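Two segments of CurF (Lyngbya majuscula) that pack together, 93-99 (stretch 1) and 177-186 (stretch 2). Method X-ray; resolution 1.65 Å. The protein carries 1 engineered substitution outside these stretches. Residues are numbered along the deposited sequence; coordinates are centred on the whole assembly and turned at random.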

# COMPACT_ATOMS: atom_id res chain seq x y z
N ILE A 93 -11.50 -7.38 -16.22
CA ILE A 93 -11.67 -8.79 -15.84
C ILE A 93 -11.81 -8.89 -14.32
O ILE A 93 -11.03 -8.28 -13.58
CB ILE A 93 -10.45 -9.63 -16.30
CG1 ILE A 93 -10.24 -9.56 -17.80
CG2 ILE A 93 -10.57 -11.13 -15.85
CD1 ILE A 93 -8.87 -10.19 -18.20
N ILE A 94 -12.81 -9.65 -13.87
CA ILE A 94 -12.97 -10.01 -12.45
C ILE A 94 -12.66 -11.50 -12.28
O ILE A 94 -13.29 -12.33 -12.92
CB ILE A 94 -14.41 -9.76 -11.98
CG1 ILE A 94 -14.83 -8.30 -12.24
CG2 ILE A 94 -14.60 -10.15 -10.49
CD1 ILE A 94 -16.32 -7.99 -12.04
N ALA A 95 -11.69 -11.84 -11.44
CA ALA A 95 -11.33 -13.24 -11.23
C ALA A 95 -12.15 -13.71 -10.05
O ALA A 95 -11.88 -13.29 -8.92
CB ALA A 95 -9.87 -13.39 -10.91
N ALA A 96 -13.10 -14.57 -10.32
CA ALA A 96 -13.96 -15.12 -9.25
C ALA A 96 -13.35 -16.44 -8.81
O ALA A 96 -13.60 -17.50 -9.39
CB ALA A 96 -15.41 -15.31 -9.75
N MET A 97 -12.45 -16.36 -7.84
CA MET A 97 -11.68 -17.52 -7.44
C MET A 97 -12.51 -18.27 -6.37
O MET A 97 -12.25 -18.15 -5.17
CB MET A 97 -10.30 -17.12 -6.94
CG MET A 97 -9.51 -16.34 -7.99
SD MET A 97 -7.73 -16.25 -7.63
CE MET A 97 -7.75 -15.71 -5.91
N GLN A 98 -13.48 -19.03 -6.86
CA GLN A 98 -14.43 -19.75 -5.96
C GLN A 98 -13.80 -20.99 -5.34
O GLN A 98 -14.37 -21.60 -4.41
CB GLN A 98 -15.72 -20.10 -6.73
CG GLN A 98 -15.78 -21.47 -7.46
CD GLN A 98 -14.60 -21.77 -8.38
OE1 GLN A 98 -14.00 -20.87 -9.01
NE2 GLN A 98 -14.24 -23.05 -8.45
N GLY A 99 -12.67 -21.40 -5.91
CA GLY A 99 -11.89 -22.55 -5.47
C GLY A 99 -10.42 -22.24 -5.22
O GLY A 99 -10.02 -21.07 -5.15
N SER A 177 -17.99 -16.48 1.30
CA SER A 177 -18.18 -17.92 1.30
C SER A 177 -18.17 -18.43 -0.12
O SER A 177 -18.64 -17.74 -1.05
CB SER A 177 -19.50 -18.29 1.95
OG SER A 177 -19.65 -17.63 3.19
N ARG A 178 -17.65 -19.64 -0.29
CA ARG A 178 -17.51 -20.26 -1.61
C ARG A 178 -18.77 -20.14 -2.46
O ARG A 178 -18.68 -19.77 -3.63
CB ARG A 178 -17.05 -21.72 -1.45
CG ARG A 178 -17.52 -22.65 -2.57
CD ARG A 178 -16.39 -23.16 -3.47
NE ARG A 178 -15.28 -23.84 -2.78
CZ ARG A 178 -15.40 -24.63 -1.71
NH1 ARG A 178 -16.59 -24.87 -1.17
NH2 ARG A 178 -14.33 -25.19 -1.17
N GLN A 179 -19.95 -20.45 -1.89
CA GLN A 179 -21.21 -20.41 -2.65
C GLN A 179 -21.65 -18.99 -3.07
O GLN A 179 -22.60 -18.84 -3.84
CB GLN A 179 -22.35 -21.06 -1.84
CG GLN A 179 -22.88 -20.20 -0.69
CD GLN A 179 -23.53 -20.99 0.44
OE1 GLN A 179 -24.32 -21.92 0.21
NE2 GLN A 179 -23.20 -20.63 1.69
N ASP A 180 -20.94 -17.97 -2.57
CA ASP A 180 -21.26 -16.58 -2.88
C ASP A 180 -20.24 -15.89 -3.78
O ASP A 180 -20.47 -14.75 -4.22
CB ASP A 180 -21.32 -15.75 -1.60
CG ASP A 180 -22.48 -16.18 -0.68
OD1 ASP A 180 -23.47 -16.72 -1.18
OD2 ASP A 180 -22.36 -15.98 0.55
N VAL A 181 -19.09 -16.55 -3.99
CA VAL A 181 -18.01 -15.92 -4.78
C VAL A 181 -18.42 -15.47 -6.18
O VAL A 181 -18.22 -14.31 -6.55
CB VAL A 181 -16.77 -16.83 -4.81
CG1 VAL A 181 -15.72 -16.29 -5.86
CG2 VAL A 181 -16.13 -16.96 -3.43
N LEU A 182 -18.97 -16.39 -6.98
CA LEU A 182 -19.37 -16.04 -8.34
C LEU A 182 -20.47 -14.96 -8.35
O LEU A 182 -20.38 -13.98 -9.09
CB LEU A 182 -19.78 -17.29 -9.10
CG LEU A 182 -20.18 -17.06 -10.54
CD1 LEU A 182 -19.01 -16.43 -11.33
CD2 LEU A 182 -20.59 -18.36 -11.17
N ASN A 183 -21.50 -15.12 -7.49
CA ASN A 183 -22.54 -14.09 -7.38
C ASN A 183 -21.98 -12.70 -7.07
O ASN A 183 -22.44 -11.71 -7.64
CB ASN A 183 -23.58 -14.46 -6.29
CG ASN A 183 -24.40 -15.71 -6.63
OD1 ASN A 183 -24.93 -16.41 -5.71
ND2 ASN A 183 -24.55 -16.00 -7.91
N TYR A 184 -21.00 -12.63 -6.17
CA TYR A 184 -20.41 -11.36 -5.77
C TYR A 184 -19.75 -10.74 -7.02
O TYR A 184 -19.95 -9.56 -7.30
CB TYR A 184 -19.39 -11.55 -4.65
CG TYR A 184 -18.76 -10.24 -4.18
CD1 TYR A 184 -17.78 -9.62 -4.95
CD2 TYR A 184 -19.17 -9.61 -3.00
CE1 TYR A 184 -17.21 -8.43 -4.56
CE2 TYR A 184 -18.58 -8.40 -2.58
CZ TYR A 184 -17.59 -7.83 -3.39
OH TYR A 184 -16.96 -6.64 -3.07
N ALA A 185 -18.99 -11.57 -7.74
CA ALA A 185 -18.29 -11.12 -8.97
C ALA A 185 -19.29 -10.63 -10.02
O ALA A 185 -19.08 -9.58 -10.66
CB ALA A 185 -17.41 -12.22 -9.55
N GLN A 186 -20.39 -11.36 -10.17
CA GLN A 186 -21.40 -11.01 -11.16
C GLN A 186 -22.03 -9.67 -10.82
O GLN A 186 -22.25 -8.83 -11.71
CB GLN A 186 -22.47 -12.10 -11.27
CG GLN A 186 -21.93 -13.41 -11.88
CD GLN A 186 -22.87 -14.59 -11.68
OE1 GLN A 186 -23.76 -14.55 -10.84
NE2 GLN A 186 -22.65 -15.65 -12.44

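How do the two backbones lie against each other? The strand that includes Ile93 to Ala96 and the helix of stretch 2 run nearly antiparallel, with 168° between their N-to-C directions and a closest approach of 7.6 Å between their axes. The CA atoms of Ala96 and Leu182 are 5.6 Å apart, and those of Gln98 and Arg178 5.4 Å. Inside the helix, Ala185 N donates to Val181 O at 3.1 Å, linking two residues that both point their CA-to-CB bonds toward the strand.

Which strand residues meet the helix? The alternation of a strand decides it: Ile94 and Ala96 point toward the helix, while Ala95 between them points away and makes no contact. One helical turn separates Val181 from Ala185, so the helix offers both to the same side.

What fills the space between them? The packing is apolar and built around small side chains. Ala96 CB lies 3.7 Å from Ala185 CB, 4.0 Å from Val181 CG1 and 4.1 Å from Leu182 CD1, so a single methyl touches three helix residues. Ala185 also meets Ile94: Ile94 CG2 sits 3.6 Å from Ala185 CB, and Ile94 CD1 reaches 3.5 Å from Ala185 O. Val181 CG1 also packs against the backbone of stretch 1, 3.8 Å from Met97 C and 3.7 Å from Gln98 N.

How does the contact finish at Gln98? Here the chemistry turns polar. The CA-to-CB bond of Arg178 points sideways, but its side chain comes nearer at its end, placing Gln98 O at the edge of the guanidinium, near its plane, and 2.9 Å from Arg178 NE. The side chain of Gln98 leads away at its end, and its amide is hydrogen-bonded elsewhere in the structure, while Gln98 CB stays 3.9 Å from Val181 CG1.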